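Local coordinates for acyl-CoA Binding Protein (Moniliophthora perniciosa, PDB 3FP5) that probably binds long-chain acyl-CoA esters inside the cell, in a small all-helical fold, at residues Tyr35-Gln40 and Glu74-Lys79; Ile48-Leu53 and Thr57-Trp62. All blocks are in the same frame, centred on the assembly; numbering follows the deposited sequence.

Interaction 1 of 2, residues Tyr35-Gln40 and Glu74-Lys79; sequences YKYFKQ and EVAYQK. With ZN (zinc ion), chain B.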
ATOM      1  N   TYR A  35      -1.801  -2.578  -2.798  1.00 14.06           N
ATOM      2  CA  TYR A  35      -2.392  -2.324  -4.111  1.00 12.64           C
ATOM      3  C   TYR A  35      -3.769  -1.692  -3.969  1.00 11.94           C
ATOM      4  O   TYR A  35      -4.063  -0.665  -4.596  1.00 12.52           O
ATOM      5  CB  TYR A  35      -2.525  -3.610  -4.943  1.00 11.55           C
ATOM      6  CG  TYR A  35      -3.169  -3.345  -6.292  1.00 11.24           C
ATOM      7  CD1 TYR A  35      -2.428  -2.816  -7.337  1.00 14.64           C
ATOM      8  CD2 TYR A  35      -4.532  -3.569  -6.503  1.00 13.84           C
ATOM      9  CE1 TYR A  35      -3.008  -2.549  -8.568  1.00 17.08           C
ATOM     10  CE2 TYR A  35      -5.122  -3.306  -7.729  1.00 14.22           C
ATOM     11  CZ  TYR A  35      -4.355  -2.796  -8.758  1.00 16.42           C
ATOM     12  OH  TYR A  35      -4.927  -2.522  -9.977  1.00 18.86           O
ATOM     13  N   LYS A  36      -4.610  -2.309  -3.144  1.00 11.17           N
ATOM     14  CA  LYS A  36      -6.004  -1.897  -3.087  1.00 10.61           C
ATOM     15  C   LYS A  36      -6.105  -0.462  -2.562  1.00 12.87           C
ATOM     16  O   LYS A  36      -6.869   0.347  -3.094  1.00 14.01           O
ATOM     17  CB  LYS A  36      -6.865  -2.888  -2.280  1.00 12.14           C
ATOM     18  CG  LYS A  36      -6.709  -2.827  -0.764  1.00 13.97           C
ATOM     19  CD  LYS A  36      -7.322  -4.065  -0.112  1.00 13.71           C
ATOM     20  CE  LYS A  36      -7.269  -3.977   1.406  1.00 16.85           C
ATOM     21  NZ  LYS A  36      -7.631  -5.264   2.066  1.00 20.81           N
ATOM     22  N   TYR A  37      -5.296  -0.128  -1.559  1.00 10.96           N
ATOM     23  CA  TYR A  37      -5.344   1.234  -1.030  1.00  9.77           C
ATOM     24  C   TYR A  37      -4.603   2.233  -1.915  1.00 11.41           C
ATOM     25  O   TYR A  37      -4.953   3.416  -1.943  1.00 12.05           O
ATOM     26  CB  TYR A  37      -4.899   1.299   0.438  1.00 15.11           C
ATOM     27  CG  TYR A  37      -5.968   0.755   1.355  1.00 10.64           C
ATOM     28  CD1 TYR A  37      -7.233   1.344   1.401  1.00  9.39           C
ATOM     29  CD2 TYR A  37      -5.734  -0.368   2.149  1.00 13.92           C
ATOM     30  CE1 TYR A  37      -8.217   0.853   2.231  1.00 11.43           C
ATOM     31  CE2 TYR A  37      -6.729  -0.879   2.970  1.00 16.00           C
ATOM     32  CZ  TYR A  37      -7.974  -0.259   3.004  1.00 15.50           C
ATOM     33  OH  TYR A  37      -8.976  -0.744   3.814  1.00 16.35           O
ATOM     34  N   PHE A  38      -3.584   1.769  -2.643  1.00 12.10           N
ATOM     35  CA  PHE A  38      -2.954   2.638  -3.621  1.00 10.49           C
ATOM     36  C   PHE A  38      -3.964   3.100  -4.679  1.00 10.54           C
ATOM     37  O   PHE A  38      -4.063   4.289  -4.963  1.00 10.86           O
ATOM     38  CB  PHE A  38      -1.751   1.977  -4.292  1.00 11.10           C
ATOM     39  CG  PHE A  38      -1.176   2.807  -5.403  1.00 11.21           C
ATOM     40  CD1 PHE A  38      -0.300   3.850  -5.126  1.00 12.96           C
ATOM     41  CD2 PHE A  38      -1.536   2.567  -6.724  1.00 14.69           C
ATOM     42  CE1 PHE A  38       0.225   4.625  -6.150  1.00 15.72           C
ATOM     43  CE2 PHE A  38      -1.021   3.342  -7.751  1.00 17.79           C
ATOM     44  CZ  PHE A  38      -0.142   4.373  -7.470  1.00 15.27           C
ATOM     45  N   LYS A  39      -4.706   2.157  -5.255  1.00 12.42           N
ATOM     46  CA  LYS A  39      -5.723   2.512  -6.236  1.00 15.34           C
ATOM     47  C   LYS A  39      -6.799   3.391  -5.607  1.00 12.23           C
ATOM     48  O   LYS A  39      -7.177   4.417  -6.166  1.00 12.87           O
ATOM     49  CB  LYS A  39      -6.335   1.255  -6.853  1.00 12.66           C
ATOM     50  CG  LYS A  39      -5.308   0.379  -7.522  1.00 12.43           C
ATOM     51  CD  LYS A  39      -4.644   1.116  -8.679  1.00 14.26           C
ATOM     52  CE  LYS A  39      -5.630   1.364  -9.806  1.00 18.84           C
ATOM     53  NZ  LYS A  39      -4.914   1.775 -11.057  1.00 22.55           N
ATOM     54  N   GLN A  40      -7.268   3.002  -4.427  1.00 10.36           N
ATOM     55  CA  GLN A  40      -8.351   3.734  -3.766  1.00 11.14           C
ATOM     56  C   GLN A  40      -7.930   5.169  -3.411  1.00 13.33           C
ATOM     57  O   GLN A  40      -8.754   6.095  -3.404  1.00 15.45           O
ATOM     58  CB  GLN A  40      -8.814   2.976  -2.522  1.00 11.85           C
ATOM     59  CG  GLN A  40     -10.148   3.462  -1.948  1.00 11.25           C
ATOM     60  CD  GLN A  40     -11.346   3.180  -2.861  1.00 11.05           C
ATOM     61  OE1 GLN A  40     -11.275   2.305  -3.730  1.00 11.26           O
ATOM     62  NE2 GLN A  40     -12.435   3.914  -2.671  1.00 12.69           N
ATOM     63  N   GLU A  74      -8.660   9.766   2.107  1.00 13.73           N
ATOM     64  CA  GLU A  74      -7.889   9.948   3.330  1.00 17.48           C
ATOM     65  C   GLU A  74      -7.740   8.664   4.142  1.00 15.33           C
ATOM     66  O   GLU A  74      -6.673   8.393   4.690  1.00 12.98           O
ATOM     67  CB  GLU A  74      -8.425  11.059   4.203  1.00 15.46           C
ATOM     68  CG  GLU A  74      -7.421  11.340   5.307  1.00 14.46           C
ATOM     69  CD  GLU A  74      -7.712  12.589   6.066  1.00 15.19           C
ATOM     70  OE1 GLU A  74      -8.757  13.232   5.817  1.00 17.07           O
ATOM     71  OE2 GLU A  74      -6.853  12.939   6.892  1.00 17.72           O
ATOM     72  N   VAL A  75      -8.794   7.862   4.218  1.00 13.24           N
ATOM     73  CA  VAL A  75      -8.655   6.577   4.890  1.00 10.27           C
ATOM     74  C   VAL A  75      -7.666   5.683   4.131  1.00 12.70           C
ATOM     75  O   VAL A  75      -6.844   4.986   4.732  1.00 12.58           O
ATOM     76  CB  VAL A  75     -10.017   5.901   5.103  1.00 11.65           C
ATOM     77  CG1 VAL A  75      -9.823   4.473   5.603  1.00 12.41           C
ATOM     78  CG2 VAL A  75     -10.841   6.729   6.109  1.00 14.00           C
ATOM     79  N   ALA A  76      -7.731   5.731   2.804  1.00  9.75           N
ATOM     80  CA  ALA A  76      -6.800   4.985   1.963  1.00  9.95           C
ATOM     81  C   ALA A  76      -5.356   5.401   2.259  1.00 11.60           C
ATOM     82  O   ALA A  76      -4.493   4.539   2.425  1.00 12.07           O
ATOM     83  CB  ALA A  76      -7.120   5.184   0.482  1.00 12.95           C
ATOM     84  N   TYR A  77      -5.110   6.713   2.327  1.00  8.94           N
ATOM     85  CA  TYR A  77      -3.792   7.230   2.728  1.00 13.48           C
ATOM     86  C   TYR A  77      -3.357   6.624   4.051  1.00 15.26           C
ATOM     87  O   TYR A  77      -2.230   6.146   4.187  1.00 12.45           O
ATOM     88  CB  TYR A  77      -3.821   8.744   2.945  1.00 10.85           C
ATOM     89  CG  TYR A  77      -4.018   9.603   1.720  1.00 11.70           C
ATOM     90  CD1 TYR A  77      -3.788   9.111   0.441  1.00 10.93           C
ATOM     91  CD2 TYR A  77      -4.418  10.932   1.856  1.00 15.04           C
ATOM     92  CE1 TYR A  77      -3.968   9.920  -0.681  1.00 15.36           C
ATOM     93  CE2 TYR A  77      -4.599  11.742   0.749  1.00 16.72           C
ATOM     94  CZ  TYR A  77      -4.378  11.233  -0.516  1.00 19.59           C
ATOM     95  OH  TYR A  77      -4.551  12.048  -1.615  1.00 20.92           O
ATOM     96  N   GLN A  78      -4.259   6.669   5.025  1.00 13.25           N
ATOM     97  CA  GLN A  78      -3.951   6.229   6.379  1.00 14.33           C
ATOM     98  C   GLN A  78      -3.634   4.734   6.436  1.00 14.87           C
ATOM     99  O   GLN A  78      -2.626   4.321   7.014  1.00 13.54           O
ATOM    100  CB  GLN A  78      -5.115   6.558   7.309  1.00 14.63           C
ATOM    101  CG  GLN A  78      -4.857   6.118   8.731  1.00 23.95           C
ATOM    102  CD  GLN A  78      -6.092   6.214   9.595  1.00 35.19           C
ATOM    103  OE1 GLN A  78      -7.211   6.334   9.091  1.00 39.47           O
ATOM    104  NE2 GLN A  78      -5.896   6.165  10.907  1.00 42.38           N
ATOM    105  N   LYS A  79      -4.497   3.927   5.825  1.00 13.82           N
ATOM    106  CA  LYS A  79      -4.324   2.483   5.819  1.00 12.74           C
ATOM    107  C   LYS A  79      -3.025   2.065   5.125  1.00 13.06           C
ATOM    108  O   LYS A  79      -2.337   1.150   5.579  1.00 15.64           O
ATOM    109  CB  LYS A  79      -5.527   1.818   5.141  1.00 12.50           C
ATOM    110  CG  LYS A  79      -6.814   1.945   5.947  1.00 17.89           C
ATOM    111  CD  LYS A  79      -6.601   1.421   7.355  1.00 27.01           C
ATOM    112  CE  LYS A  79      -7.897   1.417   8.156  1.00 33.94           C
ATOM    113  NZ  LYS A  79      -7.659   1.014   9.572  1.00 34.40           N
TER
HETATM  114 ZN    ZN B 107      -7.363  14.800   7.644  1.00 23.16          ZN
HETATM  115  O   HOH W   1      -6.512  14.635   5.710  1.00 20.74           O
HETATM  116  O   HOH W   2      -8.454  14.229   9.457  1.00 23.09           O

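Interaction 2 of 2, residues Ile48-Leu53 and Thr57-Trp62; sequences ISRPGL and TGKAKW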
ATOM      1  N   ILE A  48     -13.235  -0.108 -13.521  1.00 15.11           N
ATOM      2  CA  ILE A  48     -13.178  -1.052 -14.639  1.00 15.70           C
ATOM      3  C   ILE A  48     -13.877  -2.344 -14.259  1.00 15.06           C
ATOM      4  O   ILE A  48     -14.088  -2.612 -13.077  1.00 16.49           O
ATOM      5  CB  ILE A  48     -11.726  -1.400 -15.004  1.00 20.40           C
ATOM      6  CG1 ILE A  48     -11.001  -1.972 -13.780  1.00 19.33           C
ATOM      7  CG2 ILE A  48     -11.002  -0.173 -15.547  1.00 25.74           C
ATOM      8  CD1 ILE A  48      -9.605  -2.508 -14.086  1.00 28.37           C
ATOM      9  N   SER A  49     -14.240  -3.141 -15.261  0.50 15.82           N
ATOM     10  CA  SER A  49     -14.843  -4.446 -15.009  0.50 16.60           C
ATOM     11  C   SER A  49     -13.773  -5.450 -14.592  0.50 14.38           C
ATOM     12  O   SER A  49     -12.589  -5.263 -14.872  0.50 16.20           O
ATOM     13  CB  SER A  49     -15.600  -4.954 -16.242  0.50 21.52           C
ATOM     14  OG  SER A  49     -16.838  -4.279 -16.393  0.50 20.05           O
ATOM     15  N   ARG A  50     -14.193  -6.509 -13.911  1.00 18.38           N
ATOM     16  CA  ARG A  50     -13.258  -7.526 -13.453  1.00 17.18           C
ATOM     17  C   ARG A  50     -12.616  -8.200 -14.655  1.00 18.47           C
ATOM     18  O   ARG A  50     -13.300  -8.515 -15.630  1.00 19.63           O
ATOM     19  CB  ARG A  50     -13.987  -8.561 -12.604  1.00 17.07           C
ATOM     20  CG  ARG A  50     -13.085  -9.581 -11.932  1.00 18.33           C
ATOM     21  CD  ARG A  50     -13.907 -10.410 -10.964  1.00 18.21           C
ATOM     22  NE  ARG A  50     -13.101 -11.203 -10.036  1.00 18.93           N
ATOM     23  CZ  ARG A  50     -12.910 -12.516 -10.140  1.00 25.62           C
ATOM     24  NH1 ARG A  50     -13.449 -13.190 -11.152  1.00 25.02           N
ATOM     25  NH2 ARG A  50     -12.180 -13.156  -9.238  1.00 25.22           N
ATOM     26  N   PRO A  51     -11.295  -8.415 -14.596  1.00 16.84           N
ATOM     27  CA  PRO A  51     -10.620  -9.136 -15.680  1.00 15.92           C
ATOM     28  C   PRO A  51     -11.158 -10.554 -15.820  1.00 21.20           C
ATOM     29  O   PRO A  51     -11.855 -11.043 -14.924  1.00 16.46           O
ATOM     30  CB  PRO A  51      -9.161  -9.188 -15.207  1.00 17.11           C
ATOM     31  CG  PRO A  51      -9.021  -8.051 -14.278  1.00 18.90           C
ATOM     32  CD  PRO A  51     -10.343  -7.871 -13.611  1.00 18.33           C
ATOM     33  N   GLY A  52     -10.817 -11.203 -16.930  1.00 21.13           N
ATOM     34  CA  GLY A  52     -11.239 -12.568 -17.192  1.00 21.11           C
ATOM     35  C   GLY A  52     -10.717 -13.564 -16.171  1.00 19.43           C
ATOM     36  O   GLY A  52      -9.762 -13.284 -15.435  1.00 16.65           O
ATOM     37  N   LEU A  53     -11.345 -14.734 -16.133  1.00 16.70           N
ATOM     38  CA  LEU A  53     -11.033 -15.748 -15.125  1.00 17.30           C
ATOM     39  C   LEU A  53      -9.581 -16.230 -15.188  1.00 19.34           C
ATOM     40  O   LEU A  53      -9.009 -16.653 -14.184  1.00 21.56           O
ATOM     41  CB  LEU A  53     -11.977 -16.941 -15.279  1.00 21.68           C
ATOM     42  CG  LEU A  53     -13.457 -16.624 -15.032  1.00 24.11           C
ATOM     43  CD1 LEU A  53     -14.323 -17.856 -15.291  1.00 22.27           C
ATOM     44  CD2 LEU A  53     -13.656 -16.098 -13.619  1.00 28.54           C
ATOM     45  N   THR A  57      -3.500 -12.854 -11.918  1.00 16.79           N
ATOM     46  CA  THR A  57      -2.949 -11.688 -11.238  1.00 17.47           C
ATOM     47  C   THR A  57      -3.913 -10.505 -11.289  1.00 18.96           C
ATOM     48  O   THR A  57      -4.201  -9.868 -10.265  1.00 17.90           O
ATOM     49  CB  THR A  57      -1.615 -11.275 -11.869  1.00 18.42           C
ATOM     50  OG1 THR A  57      -0.668 -12.339 -11.698  1.00 22.45           O
ATOM     51  CG2 THR A  57      -1.086 -10.019 -11.212  1.00 26.20           C
ATOM     52  N   GLY A  58      -4.426 -10.221 -12.482  1.00 17.32           N
ATOM     53  CA  GLY A  58      -5.337  -9.107 -12.669  1.00 16.66           C
ATOM     54  C   GLY A  58      -6.613  -9.217 -11.854  1.00 14.90           C
ATOM     55  O   GLY A  58      -7.074  -8.235 -11.274  1.00 14.34           O
ATOM     56  N   LYS A  59      -7.192 -10.411 -11.793  1.00 13.02           N
ATOM     57  CA  LYS A  59      -8.466 -10.557 -11.087  1.00 13.48           C
ATOM     58  C   LYS A  59      -8.282 -10.481  -9.565  1.00 14.50           C
ATOM     59  O   LYS A  59      -9.166 -10.002  -8.857  1.00 17.49           O
ATOM     60  CB  LYS A  59      -9.207 -11.824 -11.520  1.00 19.45           C
ATOM     61  CG  LYS A  59      -8.692 -13.121 -10.942  1.00 22.86           C
ATOM     62  CD  LYS A  59      -9.462 -14.289 -11.574  1.00 29.05           C
ATOM     63  CE  LYS A  59      -9.071 -15.630 -10.981  1.00 34.79           C
ATOM     64  NZ  LYS A  59      -9.897 -16.732 -11.555  1.00 30.28           N
ATOM     65  N   ALA A  60      -7.122 -10.925  -9.072  1.00 15.20           N
ATOM     66  CA  ALA A  60      -6.814 -10.838  -7.646  1.00 17.77           C
ATOM     67  C   ALA A  60      -6.686  -9.369  -7.236  1.00 18.40           C
ATOM     68  O   ALA A  60      -7.233  -8.937  -6.217  1.00 19.36           O
ATOM     69  CB  ALA A  60      -5.535 -11.594  -7.327  1.00 21.61           C
ATOM     70  N   LYS A  61      -5.976  -8.598  -8.049  1.00 12.39           N
ATOM     71  CA  LYS A  61      -5.857  -7.163  -7.825  1.00 13.41           C
ATOM     72  C   LYS A  61      -7.219  -6.479  -7.863  1.00 12.83           C
ATOM     73  O   LYS A  61      -7.527  -5.639  -7.010  1.00 15.17           O
ATOM     74  CB  LYS A  61      -4.938  -6.537  -8.874  1.00 15.23           C
ATOM     75  CG  LYS A  61      -3.466  -6.843  -8.685  1.00 17.80           C
ATOM     76  CD  LYS A  61      -2.678  -6.338  -9.895  1.00 24.10           C
ATOM     77  CE  LYS A  61      -1.194  -6.248  -9.598  1.00 36.83           C
ATOM     78  NZ  LYS A  61      -0.469  -5.519 -10.675  1.00 41.09           N
ATOM     79  N   TRP A  62      -8.033  -6.833  -8.854  1.00 12.52           N
ATOM     80  CA  TRP A  62      -9.343  -6.204  -8.997  1.00 14.56           C
ATOM     81  C   TRP A  62     -10.210  -6.485  -7.769  1.00 15.37           C
ATOM     82  O   TRP A  62     -10.836  -5.576  -7.200  1.00 13.52           O
ATOM     83  CB  TRP A  62     -10.033  -6.703 -10.267  1.00 14.11           C
ATOM     84  CG  TRP A  62     -11.290  -5.955 -10.591  1.00 14.25           C
ATOM     85  CD1 TRP A  62     -11.407  -4.870 -11.404  1.00 12.30           C
ATOM     86  CD2 TRP A  62     -12.601  -6.224 -10.084  1.00 13.54           C
ATOM     87  NE1 TRP A  62     -12.718  -4.451 -11.450  1.00 16.33           N
ATOM     88  CE2 TRP A  62     -13.470  -5.268 -10.646  1.00 14.46           C
ATOM     89  CE3 TRP A  62     -13.125  -7.185  -9.215  1.00 14.79           C
ATOM     90  CZ2 TRP A  62     -14.838  -5.247 -10.372  1.00 14.47           C
ATOM     91  CZ3 TRP A  62     -14.488  -7.162  -8.942  1.00 14.52           C
ATOM     92  CH2 TRP A  62     -15.323  -6.205  -9.520  1.00 11.91           C
TER
HETATM   93  O   HOH W   3     -12.627 -16.119 -10.483  1.00 31.67           O

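Interaction 1 of 2, residues Tyr35-Gln40 and Glu74-Lys79
Tyr-37 and Ala-76 bring their helices together with CA atoms 5.0 Å apart; the axes of 35-40 and 74-79 approach to 8.4 Å, and their directions differ by 146°, closer to antiparallel than to parallel. The small side chain of Ala-76 is consistent with this spacing: its CB lies 3.7 Å from the backbone O of Tyr-37 and also touches CB of Gln-40 (4.1 Å). A chi1 of -75°, with CG anti to the carbonyl carbon, lays the Tyr-37 ring alongside the Lys-79 side chain. Lys-79 CB then sits almost over the ring centre, 3.6 Å from the centroid and 11° off the normal, a CH-pi contact. Lys-36 CG lies over the opposite ring face, so methylene carbon from each helix flanks the aromatic plane. The amide of Gln-40 leads away from this packing and is held by Thr-71 O and Asp-45. On the far side of helix 74-79, Glu-74 OE2 binds the zinc ion at 2.1 Å, with two waters and His-2 as further ligands. The arrangement is apolar helix packing of the acyl-CoA binding protein bundle, joining helix 28-42 to helix 73-91 beside a peripheral metal site.

Interaction 2 of 2, residues Ile48-Leu53 and Thr57-Trp62
Trp-62 NE1 donates to Ile-48 O at 2.8 Å, with an N-H...O angle of 163°. The oxygen lies near the indole plane, although the donor stands well above the carbonyl plane. At the other end of 48-53, Lys-59 NZ donates to Leu-53 O, also at 2.8 Å, here in the carbonyl plane and on a lone pair. An extended chain beyond CG carries the ammonium group to that oxygen. Water 3 accepts from both Lys-59 NZ and Arg-50 NH1, bridging two like-charged side chains whose NZ and NH2 atoms are 4.8 Å apart. Arg-50 NE is engaged by a salt bridge to Asp-63, one residue beyond Trp-62, which probably offsets part of the local positive charge.

Packing surrounds these bonds. Arg-50 CA lies over the five-membered ring of Trp-62, 3.5 Å from its centroid and 6° off the normal, in a CH-pi contact. With CG anti to the backbone N, the arginine chain runs on over the benzo part, where its CG meets CE3 at 3.6 Å. The guanidinium is turned 79° from the indole plane, so it does not stack on the ring; the methylenes of Lys-59 lie over one of its faces. Pro-51 packs against Trp-62 and Gly-58, its CD 3.6 Å from Trp-62 CB and its CG 3.6 Å from Gly-58 O. Gly-58 suits this close approach, since it places no CB against the proline ring. Ile-48 CG1 adds an apolar touch at the pyrrole side of the indole.

The chemistry implies a loop without regular structure tied to helix 56-66 through two of its backbone carbonyls, with aliphatic contact to the indole face between those ties.

How the interactions relate
Interaction 1 is partly buried, about 7 Å from the chain centre to its own centre, whereas interaction 2 lies at the surface, about 18 Å out. The former joins helices 28-42 and 73-91, distant in sequence; the latter folds the loop before helix 56-66 back on that helix, and falls within the chain between the two segments of interaction 1. Their chemistry differs: no hydrogen bond crosses 35-40/74-79, which buries 215 Å², while 48-53/57-62 buries 443 Å² and adds direct and water-mediated polar links. CH-pi packing occurs in both. They touch where Tyr-35 CE2 approaches Lys-61 O at 3.4 Å, packing helix 28-42 against helix 56-66.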